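Alpha-fucosidase (PDB 2EAB) is the catalytic domain of a bifidobacterial 1,2-alpha-L-fucosidase, a calcium-binding glycoside hydrolase that probably removes alpha-linked L-fucose from its substrates. Local coordinates at residues H548-G551 with D556-T559; F541-M546 with D613-N618; G826-W829 with A834-V837. All coordinates share one frame; numbering follows the deposited sequence.

Interaction 1 (H548-G551 with D556-T559); sequences HKAG and DRLT
The imidazole of His548 meets Thr559 at its edge: OG1 of the threonine lies in the ring plane, 3.3 Å from CD2, while residues of helix 103-113, Asn109 and Ala113, also touch the histidine. The two side chains run alongside each other and point the same way. Both converge on one carboxylate oxygen outside the pair, since His548 NE2 and Thr559 OG1 are each hydrogen-bonded to OD1 of Asp574; that shared partner would fix the rotation of the ring. With chi1 at 83°, the ring sits between the backbone N and the carbonyl carbon of its own residue, a rotation that lays its CD2 edge beside the threonine hydroxyl.

Behind these side chains the backbones are paired. His548 N donates to Thr559 O (3.0 Å) and Thr559 N returns a bond to His548 O (2.9 Å). Past this hydrogen-bonded pair, Ala550 N gives a straight bond to Arg557 O, with 171° at the hydrogen. The methyl of Ala550 comes within 3.8 Å of Thr559 CG2, and Leu558 CD2 packs on the carbonyl of His548.

Lys549 reaches along the hairpin toward its turn. Its chain is extended up to CE and bends at the last torsion, which brings NZ to 3.5 Å from Asp556 OD1 in a long salt bridge. A water accepts from NZ at 3.0 Å, lies 2.8 Å from Ala550 O, to which it can donate, and takes a weak bond from Arg557 N. Arg557 itself turns away from this strand, its guanidinium bound through NH1 to Ser554 O, with NH2 in a salt bridge to Glu643.

The arrangement is that of a short antiparallel beta hairpin, here supplying an edge strand and the central strand of a small three-stranded sheet within the family 95 catalytic domain.

Interaction 2 (F541-M546 with D613-N618); sequences FYVNYM and DNWAKN
Trp615 NE1 donates to Val543 O at 2.9 Å, and Lys617 NZ donates to Asn544 O at 3.0 Å, so two successive carbonyls near the C-terminal end of helix 525-546 are taken by side chains from a loop. Side chains of a loop thus bind carbonyls in the last turn of a helix, within the helix-rich family 95 catalytic domain. The two bonds differ in approach. The indole N-H comes in the carbonyl plane, on a lone pair of Val543 O, and the oxygen lies close to the ring plane, although the bond is bent to 142° at the hydrogen. The ammonium instead stands above the plane of the Asn544 carbonyl, 40° out of it.

A water ties the two grips together: it donates to Val543 O and accepts from Lys617 NZ, each at 2.8 Å. Val543 O is therefore held by both the indole and the water. A positive charge beside carbonyls at this end of a helix is probably favourable to the helix dipole. Lys617 gets there with a fully extended chain beyond CG, the successive torsions all near 180°, which lets a residue well back in the loop span the distance.

The helix is irregular here, with a wider pi-type turn at 542-546. Inside it, Met546 CG lies over the centre of the Tyr542 ring, while Tyr545 turns away from the loop and hydrogen-bonds through OH to Glu479.

Packing fills in around the polar core. Trp615 is lodged against helix 632-639, where it touches Cys634, Ala635 and Leu638, and it meets Phe623 edge-to-face. Trp632 of the same helix lies against Val543. Across the contact itself the apolar touch is slight: Val543 CG1 rests 4.1 Å from Trp615 CZ2.

Interaction 3 (G826-W829 with A834-V837); sequences GTTW and ATEV
Thr828 and Glu836 form the backbone bonds at the centre of this hairpin: Thr828 N donates to Glu836 O (2.9 Å), whereas Thr828 O accepts from two successive amides, Thr835 N at 2.8 Å and Glu836 N at 3.3 Å, both arriving from the same face of its carbonyl plane. One residue facing two is a classic beta bulge, and beyond it the register shifts so that Trp829 pairs with Ala834.

Among the side-chain bonds, Thr827 OG1, set opposite the backbone N with chi1 -171°, donates to Glu836 O at 3.1 Å. It comes to that carbonyl from the face away from Thr828 N, so the oxygen is gripped on both sides. A valine here would remove the hydroxyl and would probably leave Glu836 O with the amide of Thr828 as its remaining donor across the hairpin. On the other face of the sheet, a water links Thr828 OG1 to Glu836 OE1, which accepts from it at 2.8 Å.

Van der Waals contact is lighter: the CG1 methyl of Val837 lies 3.6 Å from the carbonyl oxygen of Gly826.

Strand 823-830 is flanked by 812-819, and strand 833-841 by 890-896, where Val837 meets Ile894; Ile801 of strand 799-801 packs against both Thr827 and Val837.

Overall arrangement
Interactions 1 and 2 form one neighbourhood, their centres 10 Å apart. Helix 525-546 runs almost directly into strand 548-549, so the helix end held in interaction 2 leads into the hairpin of interaction 1. They also touch: Leu558 CD1 packs 3.7 Å from Trp615 CH2, and Lys549 CD lies 3.4 Å from Asp613 OD1. Both belong to the family 95 catalytic domain. Interaction 3 lies in the C-terminal family region, its centre 47 Å from that of interaction 1 and 50 Å from that of interaction 2. All three are away from the calcium site formed by Gly57, Glu77, Ser386 and Leu393: one contact between distant parts of the chain and two hairpins, in separate regions of a large enzyme.

Interaction 1 (H548-G551 with D556-T559)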
ATOM      1  N   HIS A 548      25.094   9.230 -14.872  1.00  8.06           N
ATOM      2  CA  HIS A 548      26.110   9.700 -15.807  1.00  8.24           C
ATOM      3  C   HIS A 548      25.892  11.171 -16.120  1.00  8.35           C
ATOM      4  O   HIS A 548      24.822  11.714 -15.847  1.00  8.49           O
ATOM      5  CB  HIS A 548      26.178   8.815 -17.074  1.00  8.34           C
ATOM      6  CG  HIS A 548      25.171   9.141 -18.140  1.00  8.49           C
ATOM      7  ND1 HIS A 548      25.349   8.755 -19.452  1.00  9.37           N
ATOM      8  CD2 HIS A 548      23.982   9.793 -18.099  1.00  8.15           C
ATOM      9  CE1 HIS A 548      24.324   9.169 -20.175  1.00  9.05           C
ATOM     10  NE2 HIS A 548      23.478   9.799 -19.379  1.00  8.27           N
ATOM     11  N   LYS A 549      26.921  11.819 -16.654  1.00  8.57           N
ATOM     12  CA  LYS A 549      26.767  13.163 -17.189  1.00  9.18           C
ATOM     13  C   LYS A 549      25.946  13.060 -18.467  1.00  9.23           C
ATOM     14  O   LYS A 549      26.294  12.297 -19.375  1.00  9.58           O
ATOM     15  CB  LYS A 549      28.129  13.795 -17.480  1.00  9.34           C
ATOM     16  CG  LYS A 549      28.036  15.121 -18.221  1.00 10.87           C
ATOM     17  CD  LYS A 549      29.392  15.781 -18.393  1.00 12.89           C
ATOM     18  CE  LYS A 549      29.277  17.081 -19.188  1.00 14.83           C
ATOM     19  NZ  LYS A 549      28.341  18.078 -18.572  1.00 17.53           N
ATOM     20  N   ALA A 550      24.852  13.812 -18.523  1.00  9.73           N
ATOM     21  CA  ALA A 550      23.963  13.794 -19.676  1.00 10.02           C
ATOM     22  C   ALA A 550      24.666  14.240 -20.947  1.00  9.95           C
ATOM     23  O   ALA A 550      25.596  15.053 -20.912  1.00  9.85           O
ATOM     24  CB  ALA A 550      22.763  14.677 -19.426  1.00 10.52           C
ATOM     25  N   GLY A 551      24.216  13.679 -22.063  1.00  9.77           N
ATOM     26  CA  GLY A 551      24.526  14.215 -23.377  1.00 10.32           C
ATOM     27  C   GLY A 551      23.705  15.458 -23.653  1.00 10.63           C
ATOM     28  O   GLY A 551      22.902  15.896 -22.819  1.00 10.65           O
ATOM     29  N   ASP A 556      22.884  20.319 -19.018  1.00 12.40           N
ATOM     30  CA  ASP A 556      24.040  20.220 -18.141  1.00 12.25           C
ATOM     31  C   ASP A 556      23.607  19.697 -16.777  1.00 11.42           C
ATOM     32  O   ASP A 556      23.189  20.465 -15.912  1.00 11.68           O
ATOM     33  CB  ASP A 556      24.719  21.591 -18.014  1.00 12.96           C
ATOM     34  CG  ASP A 556      26.069  21.524 -17.311  1.00 15.06           C
ATOM     35  OD1 ASP A 556      26.460  20.445 -16.814  1.00 17.47           O
ATOM     36  OD2 ASP A 556      26.751  22.572 -17.263  1.00 18.44           O
ATOM     37  N   ARG A 557      23.705  18.383 -16.597  1.00 10.51           N
ATOM     38  CA  ARG A 557      23.244  17.726 -15.372  1.00  9.84           C
ATOM     39  C   ARG A 557      23.688  16.277 -15.372  1.00  9.59           C
ATOM     40  O   ARG A 557      24.015  15.725 -16.422  1.00  9.91           O
ATOM     41  CB  ARG A 557      21.709  17.784 -15.251  1.00  9.89           C
ATOM     42  CG  ARG A 557      20.958  17.357 -16.518  1.00  9.69           C
ATOM     43  CD  ARG A 557      19.482  17.051 -16.261  1.00  9.81           C
ATOM     44  NE  ARG A 557      18.739  18.140 -15.628  1.00  9.12           N
ATOM     45  CZ  ARG A 557      18.247  19.198 -16.269  1.00  9.76           C
ATOM     46  NH1 ARG A 557      18.444  19.355 -17.578  1.00 10.18           N
ATOM     47  NH2 ARG A 557      17.575  20.115 -15.591  1.00 10.19           N
ATOM     48  N   LEU A 558      23.700  15.662 -14.194  1.00  8.95           N
ATOM     49  CA  LEU A 558      23.686  14.207 -14.117  1.00  8.60           C
ATOM     50  C   LEU A 558      22.275  13.727 -14.405  1.00  8.19           C
ATOM     51  O   LEU A 558      21.305  14.353 -13.972  1.00  8.26           O
ATOM     52  CB  LEU A 558      24.097  13.707 -12.732  1.00  8.77           C
ATOM     53  CG  LEU A 558      25.540  13.906 -12.273  1.00  8.81           C
ATOM     54  CD1 LEU A 558      25.693  13.388 -10.850  1.00  8.97           C
ATOM     55  CD2 LEU A 558      26.525  13.210 -13.208  1.00  9.47           C
ATOM     56  N   THR A 559      22.163  12.625 -15.138  1.00  7.88           N
ATOM     57  CA  THR A 559      20.897  11.912 -15.251  1.00  8.10           C
ATOM     58  C   THR A 559      21.120  10.446 -14.910  1.00  8.20           C
ATOM     59  O   THR A 559      22.251  10.008 -14.684  1.00  8.47           O
ATOM     60  CB  THR A 559      20.281  11.984 -16.669  1.00  8.00           C
ATOM     61  OG1 THR A 559      21.129  11.283 -17.586  1.00  8.95           O
ATOM     62  CG2 THR A 559      20.064  13.427 -17.130  1.00  8.46           C
TER
HETATM   63  O   HOH W   1      25.476  17.226 -19.151  1.00 14.07           O

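Interaction 2 (F541-M546 with D613-N618)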
ATOM      1  N   PHE A 541      24.955   2.496  -5.082  1.00  7.07           N
ATOM      2  CA  PHE A 541      24.633   1.882  -6.362  1.00  6.86           C
ATOM      3  C   PHE A 541      24.366   2.943  -7.418  1.00  7.14           C
ATOM      4  O   PHE A 541      24.960   2.915  -8.498  1.00  7.12           O
ATOM      5  CB  PHE A 541      23.424   0.956  -6.195  1.00  7.21           C
ATOM      6  CG  PHE A 541      22.995   0.267  -7.461  1.00  6.77           C
ATOM      7  CD1 PHE A 541      23.900  -0.482  -8.215  1.00  6.95           C
ATOM      8  CD2 PHE A 541      21.677   0.354  -7.890  1.00  7.27           C
ATOM      9  CE1 PHE A 541      23.496  -1.115  -9.387  1.00  7.04           C
ATOM     10  CE2 PHE A 541      21.262  -0.290  -9.045  1.00  7.93           C
ATOM     11  CZ  PHE A 541      22.172  -1.021  -9.805  1.00  7.24           C
ATOM     12  N   TYR A 542      23.494   3.894  -7.105  1.00  7.02           N
ATOM     13  CA  TYR A 542      23.161   4.923  -8.075  1.00  7.55           C
ATOM     14  C   TYR A 542      24.338   5.822  -8.402  1.00  7.47           C
ATOM     15  O   TYR A 542      24.605   6.088  -9.571  1.00  7.67           O
ATOM     16  CB  TYR A 542      21.906   5.712  -7.668  1.00  7.79           C
ATOM     17  CG  TYR A 542      20.717   5.148  -8.392  1.00  6.97           C
ATOM     18  CD1 TYR A 542      20.055   4.017  -7.909  1.00  7.92           C
ATOM     19  CD2 TYR A 542      20.303   5.691  -9.604  1.00  7.08           C
ATOM     20  CE1 TYR A 542      18.993   3.458  -8.610  1.00  8.37           C
ATOM     21  CE2 TYR A 542      19.246   5.141 -10.311  1.00  8.02           C
ATOM     22  CZ  TYR A 542      18.594   4.028  -9.805  1.00  7.78           C
ATOM     23  OH  TYR A 542      17.548   3.469 -10.498  1.00  9.01           O
ATOM     24  N   VAL A 543      25.056   6.266  -7.377  1.00  7.39           N
ATOM     25  CA  VAL A 543      26.203   7.150  -7.592  1.00  8.42           C
ATOM     26  C   VAL A 543      27.289   6.482  -8.440  1.00  8.21           C
ATOM     27  O   VAL A 543      27.828   7.094  -9.371  1.00  8.26           O
ATOM     28  CB  VAL A 543      26.794   7.655  -6.247  1.00  8.96           C
ATOM     29  CG1 VAL A 543      28.192   8.263  -6.440  1.00 10.12           C
ATOM     30  CG2 VAL A 543      25.852   8.653  -5.591  1.00 10.41           C
ATOM     31  N   ASN A 544      27.609   5.233  -8.115  1.00  7.80           N
ATOM     32  CA  ASN A 544      28.751   4.557  -8.726  1.00  8.20           C
ATOM     33  C   ASN A 544      28.472   3.832 -10.032  1.00  8.10           C
ATOM     34  O   ASN A 544      29.385   3.668 -10.849  1.00  8.42           O
ATOM     35  CB  ASN A 544      29.403   3.612  -7.721  1.00  8.54           C
ATOM     36  CG  ASN A 544      30.143   4.357  -6.643  1.00  9.24           C
ATOM     37  OD1 ASN A 544      31.284   4.778  -6.839  1.00 11.20           O
ATOM     38  ND2 ASN A 544      29.496   4.554  -5.506  1.00 10.19           N
ATOM     39  N   TYR A 545      27.224   3.417 -10.240  1.00  8.09           N
ATOM     40  CA  TYR A 545      26.897   2.604 -11.408  1.00  8.33           C
ATOM     41  C   TYR A 545      25.865   3.199 -12.359  1.00  8.77           C
ATOM     42  O   TYR A 545      25.960   2.995 -13.573  1.00 10.60           O
ATOM     43  CB  TYR A 545      26.462   1.204 -10.975  1.00  8.33           C
ATOM     44  CG  TYR A 545      27.530   0.473 -10.211  1.00  8.24           C
ATOM     45  CD1 TYR A 545      28.495  -0.275 -10.881  1.00  8.45           C
ATOM     46  CD2 TYR A 545      27.587   0.538  -8.817  1.00  7.64           C
ATOM     47  CE1 TYR A 545      29.488  -0.945 -10.187  1.00  8.63           C
ATOM     48  CE2 TYR A 545      28.577  -0.128  -8.111  1.00  7.74           C
ATOM     49  CZ  TYR A 545      29.523  -0.865  -8.803  1.00  8.20           C
ATOM     50  OH  TYR A 545      30.499  -1.544  -8.112  1.00  9.24           O
ATOM     51  N   MET A 546      24.887   3.926 -11.823  1.00  8.25           N
ATOM     52  CA  MET A 546      23.724   4.329 -12.623  1.00  8.27           C
ATOM     53  C   MET A 546      23.775   5.738 -13.208  1.00  8.17           C
ATOM     54  O   MET A 546      23.335   5.952 -14.340  1.00  9.28           O
ATOM     55  CB  MET A 546      22.431   4.141 -11.827  1.00  8.23           C
ATOM     56  CG  MET A 546      22.215   2.720 -11.307  1.00  7.92           C
ATOM     57  SD  MET A 546      22.031   1.481 -12.595  1.00  8.64           S
ATOM     58  CE  MET A 546      20.431   1.918 -13.271  1.00 10.98           C
ATOM     59  N   ASP A 613      31.329  16.362 -14.572  1.00 11.23           N
ATOM     60  CA  ASP A 613      32.582  15.825 -15.101  1.00 11.49           C
ATOM     61  C   ASP A 613      33.257  14.845 -14.136  1.00 11.09           C
ATOM     62  O   ASP A 613      34.088  14.035 -14.556  1.00 10.95           O
ATOM     63  CB  ASP A 613      33.558  16.958 -15.445  1.00 11.99           C
ATOM     64  CG  ASP A 613      33.144  17.743 -16.678  1.00 14.08           C
ATOM     65  OD1 ASP A 613      32.339  17.235 -17.487  1.00 16.75           O
ATOM     66  OD2 ASP A 613      33.644  18.876 -16.847  1.00 17.47           O
ATOM     67  N   ASN A 614      32.900  14.917 -12.852  1.00 10.82           N
ATOM     68  CA  ASN A 614      33.450  14.020 -11.833  1.00 10.70           C
ATOM     69  C   ASN A 614      33.041  12.562 -12.028  1.00 10.24           C
ATOM     70  O   ASN A 614      33.593  11.675 -11.382  1.00 10.52           O
ATOM     71  CB  ASN A 614      33.048  14.474 -10.423  1.00 10.70           C
ATOM     72  CG  ASN A 614      33.573  15.856 -10.070  1.00 11.50           C
ATOM     73  OD1 ASN A 614      34.367  16.452 -10.808  1.00 11.99           O
ATOM     74  ND2 ASN A 614      33.132  16.372  -8.929  1.00 11.70           N
ATOM     75  N   TRP A 615      32.068  12.327 -12.908  1.00  9.99           N
ATOM     76  CA  TRP A 615      31.557  10.981 -13.170  1.00  9.92           C
ATOM     77  C   TRP A 615      32.214  10.289 -14.372  1.00 10.33           C
ATOM     78  O   TRP A 615      31.788   9.207 -14.777  1.00 10.11           O
ATOM     79  CB  TRP A 615      30.026  10.993 -13.291  1.00  9.98           C
ATOM     80  CG  TRP A 615      29.369  10.775 -11.964  1.00  8.93           C
ATOM     81  CD1 TRP A 615      28.816   9.609 -11.504  1.00  9.41           C
ATOM     82  CD2 TRP A 615      29.222  11.733 -10.907  1.00  8.91           C
ATOM     83  NE1 TRP A 615      28.331   9.786 -10.233  1.00  9.02           N
ATOM     84  CE2 TRP A 615      28.565  11.079  -9.841  1.00  8.51           C
ATOM     85  CE3 TRP A 615      29.573  13.084 -10.761  1.00  9.14           C
ATOM     86  CZ2 TRP A 615      28.253  11.730  -8.643  1.00  9.25           C
ATOM     87  CZ3 TRP A 615      29.264  13.730  -9.564  1.00  9.57           C
ATOM     88  CH2 TRP A 615      28.608  13.053  -8.523  1.00  9.58           C
ATOM     89  N   ALA A 616      33.272  10.899 -14.911  1.00 10.98           N
ATOM     90  CA  ALA A 616      33.955  10.361 -16.088  1.00 11.17           C
ATOM     91  C   ALA A 616      34.447   8.941 -15.830  1.00 11.39           C
ATOM     92  O   ALA A 616      35.043   8.663 -14.791  1.00 11.26           O
ATOM     93  CB  ALA A 616      35.110  11.267 -16.496  1.00 11.70           C
ATOM     94  N   LYS A 617      34.174   8.049 -16.780  1.00 11.91           N
ATOM     95  CA  LYS A 617      34.571   6.647 -16.683  1.00 12.33           C
ATOM     96  C   LYS A 617      35.360   6.208 -17.910  1.00 13.43           C
ATOM     97  O   LYS A 617      35.216   6.791 -18.988  1.00 14.05           O
ATOM     98  CB  LYS A 617      33.342   5.746 -16.532  1.00 12.24           C
ATOM     99  CG  LYS A 617      32.654   5.842 -15.185  1.00 11.41           C
ATOM    100  CD  LYS A 617      31.380   5.013 -15.145  1.00 11.13           C
ATOM    101  CE  LYS A 617      30.712   5.127 -13.788  1.00 10.48           C
ATOM    102  NZ  LYS A 617      29.392   4.447 -13.715  1.00  9.58           N
ATOM    103  N   ASN A 618      36.181   5.175 -17.741  1.00 14.42           N
ATOM    104  CA  ASN A 618      36.878   4.553 -18.865  1.00 15.52           C
ATOM    105  C   ASN A 618      35.998   3.502 -19.553  1.00 16.15           C
ATOM    106  O   ASN A 618      34.847   3.288 -19.154  1.00 16.12           O
ATOM    107  CB  ASN A 618      38.232   3.973 -18.423  1.00 15.84           C
ATOM    108  CG  ASN A 618      38.103   2.897 -17.352  1.00 16.61           C
ATOM    109  OD1 ASN A 618      37.085   2.210 -17.248  1.00 17.51           O
ATOM    110  ND2 ASN A 618      39.154   2.740 -16.554  1.00 18.16           N
TER
HETATM  111  O   HOH W   2      27.842   6.137 -12.052  1.00  9.15           O

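Interaction 3 (G826-W829 with A834-V837)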
ATOM      1  N   GLY A 826      -4.705  16.343  16.426  1.00  7.87           N
ATOM      2  CA  GLY A 826      -6.152  16.470  16.342  1.00  8.43           C
ATOM      3  C   GLY A 826      -6.470  17.905  15.982  1.00  8.80           C
ATOM      4  O   GLY A 826      -5.754  18.821  16.393  1.00  9.48           O
ATOM      5  N   THR A 827      -7.516  18.107  15.189  1.00  9.09           N
ATOM      6  CA  THR A 827      -7.957  19.454  14.853  1.00  9.96           C
ATOM      7  C   THR A 827      -9.471  19.506  14.724  1.00  9.54           C
ATOM      8  O   THR A 827     -10.103  18.559  14.246  1.00  9.30           O
ATOM      9  CB  THR A 827      -7.256  20.029  13.581  1.00 10.17           C
ATOM     10  OG1 THR A 827      -7.571  21.421  13.430  1.00 12.18           O
ATOM     11  CG2 THR A 827      -7.662  19.296  12.320  1.00 12.09           C
ATOM     12  N   THR A 828     -10.032  20.619  15.185  1.00  9.62           N
ATOM     13  CA  THR A 828     -11.449  20.905  15.052  1.00 10.17           C
ATOM     14  C   THR A 828     -11.565  22.196  14.262  1.00  9.87           C
ATOM     15  O   THR A 828     -10.772  23.121  14.456  1.00  9.80           O
ATOM     16  CB  THR A 828     -12.113  21.062  16.434  1.00 10.42           C
ATOM     17  OG1 THR A 828     -11.921  19.856  17.182  1.00 11.54           O
ATOM     18  CG2 THR A 828     -13.611  21.343  16.308  1.00 11.25           C
ATOM     19  N   TRP A 829     -12.531  22.248  13.353  1.00  9.80           N
ATOM     20  CA  TRP A 829     -12.745  23.439  12.556  1.00  9.99           C
ATOM     21  C   TRP A 829     -14.223  23.755  12.416  1.00 10.22           C
ATOM     22  O   TRP A 829     -15.077  22.879  12.551  1.00  9.77           O
ATOM     23  CB  TRP A 829     -12.055  23.331  11.188  1.00 10.24           C
ATOM     24  CG  TRP A 829     -12.609  22.280  10.264  1.00  9.96           C
ATOM     25  CD1 TRP A 829     -13.522  22.471   9.269  1.00  9.78           C
ATOM     26  CD2 TRP A 829     -12.268  20.885  10.233  1.00 10.10           C
ATOM     27  NE1 TRP A 829     -13.779  21.284   8.621  1.00  9.58           N
ATOM     28  CE2 TRP A 829     -13.024  20.294   9.194  1.00  9.80           C
ATOM     29  CE3 TRP A 829     -11.403  20.076  10.984  1.00  9.91           C
ATOM     30  CZ2 TRP A 829     -12.942  18.933   8.885  1.00 10.13           C
ATOM     31  CZ3 TRP A 829     -11.319  18.720  10.675  1.00 10.01           C
ATOM     32  CH2 TRP A 829     -12.087  18.165   9.634  1.00 10.11           C
ATOM     33  N   ALA A 834      -9.794  26.548  11.522  1.00 10.45           N
ATOM     34  CA  ALA A 834      -9.451  25.798  12.727  1.00 10.18           C
ATOM     35  C   ALA A 834      -9.874  26.550  13.983  1.00 10.26           C
ATOM     36  O   ALA A 834      -9.634  27.756  14.111  1.00 10.39           O
ATOM     37  CB  ALA A 834      -7.953  25.508  12.769  1.00 10.31           C
ATOM     38  N   THR A 835     -10.511  25.828  14.901  1.00 10.26           N
ATOM     39  CA  THR A 835     -10.875  26.378  16.204  1.00 10.83           C
ATOM     40  C   THR A 835      -9.998  25.801  17.308  1.00 10.94           C
ATOM     41  O   THR A 835      -9.865  26.396  18.380  1.00 11.36           O
ATOM     42  CB  THR A 835     -12.351  26.108  16.545  1.00 11.01           C
ATOM     43  OG1 THR A 835     -12.606  24.700  16.487  1.00 11.73           O
ATOM     44  CG2 THR A 835     -13.268  26.834  15.570  1.00 11.60           C
ATOM     45  N   GLU A 836      -9.411  24.635  17.051  1.00 10.81           N
ATOM     46  CA  GLU A 836      -8.519  24.004  18.011  1.00 11.53           C
ATOM     47  C   GLU A 836      -7.567  23.057  17.294  1.00 10.83           C
ATOM     48  O   GLU A 836      -7.960  22.368  16.342  1.00 11.38           O
ATOM     49  CB  GLU A 836      -9.314  23.237  19.075  1.00 11.57           C
ATOM     50  CG  GLU A 836      -8.463  22.682  20.209  1.00 13.21           C
ATOM     51  CD  GLU A 836      -9.226  21.740  21.119  1.00 13.61           C
ATOM     52  OE1 GLU A 836      -9.620  20.643  20.666  1.00 16.11           O
ATOM     53  OE2 GLU A 836      -9.417  22.101  22.298  1.00 17.44           O
ATOM     54  N   VAL A 837      -6.313  23.058  17.732  1.00 10.19           N
ATOM     55  CA  VAL A 837      -5.369  22.014  17.364  1.00  9.99           C
ATOM     56  C   VAL A 837      -4.854  21.401  18.657  1.00  9.88           C
ATOM     57  O   VAL A 837      -4.537  22.125  19.610  1.00  9.66           O
ATOM     58  CB  VAL A 837      -4.187  22.557  16.528  1.00  9.86           C
ATOM     59  CG1 VAL A 837      -3.256  21.421  16.117  1.00 10.46           C
ATOM     60  CG2 VAL A 837      -4.689  23.298  15.295  1.00 10.64           C
TER
HETATM   61  O   HOH W   3      -9.312  19.501  18.167  1.00 17.74           O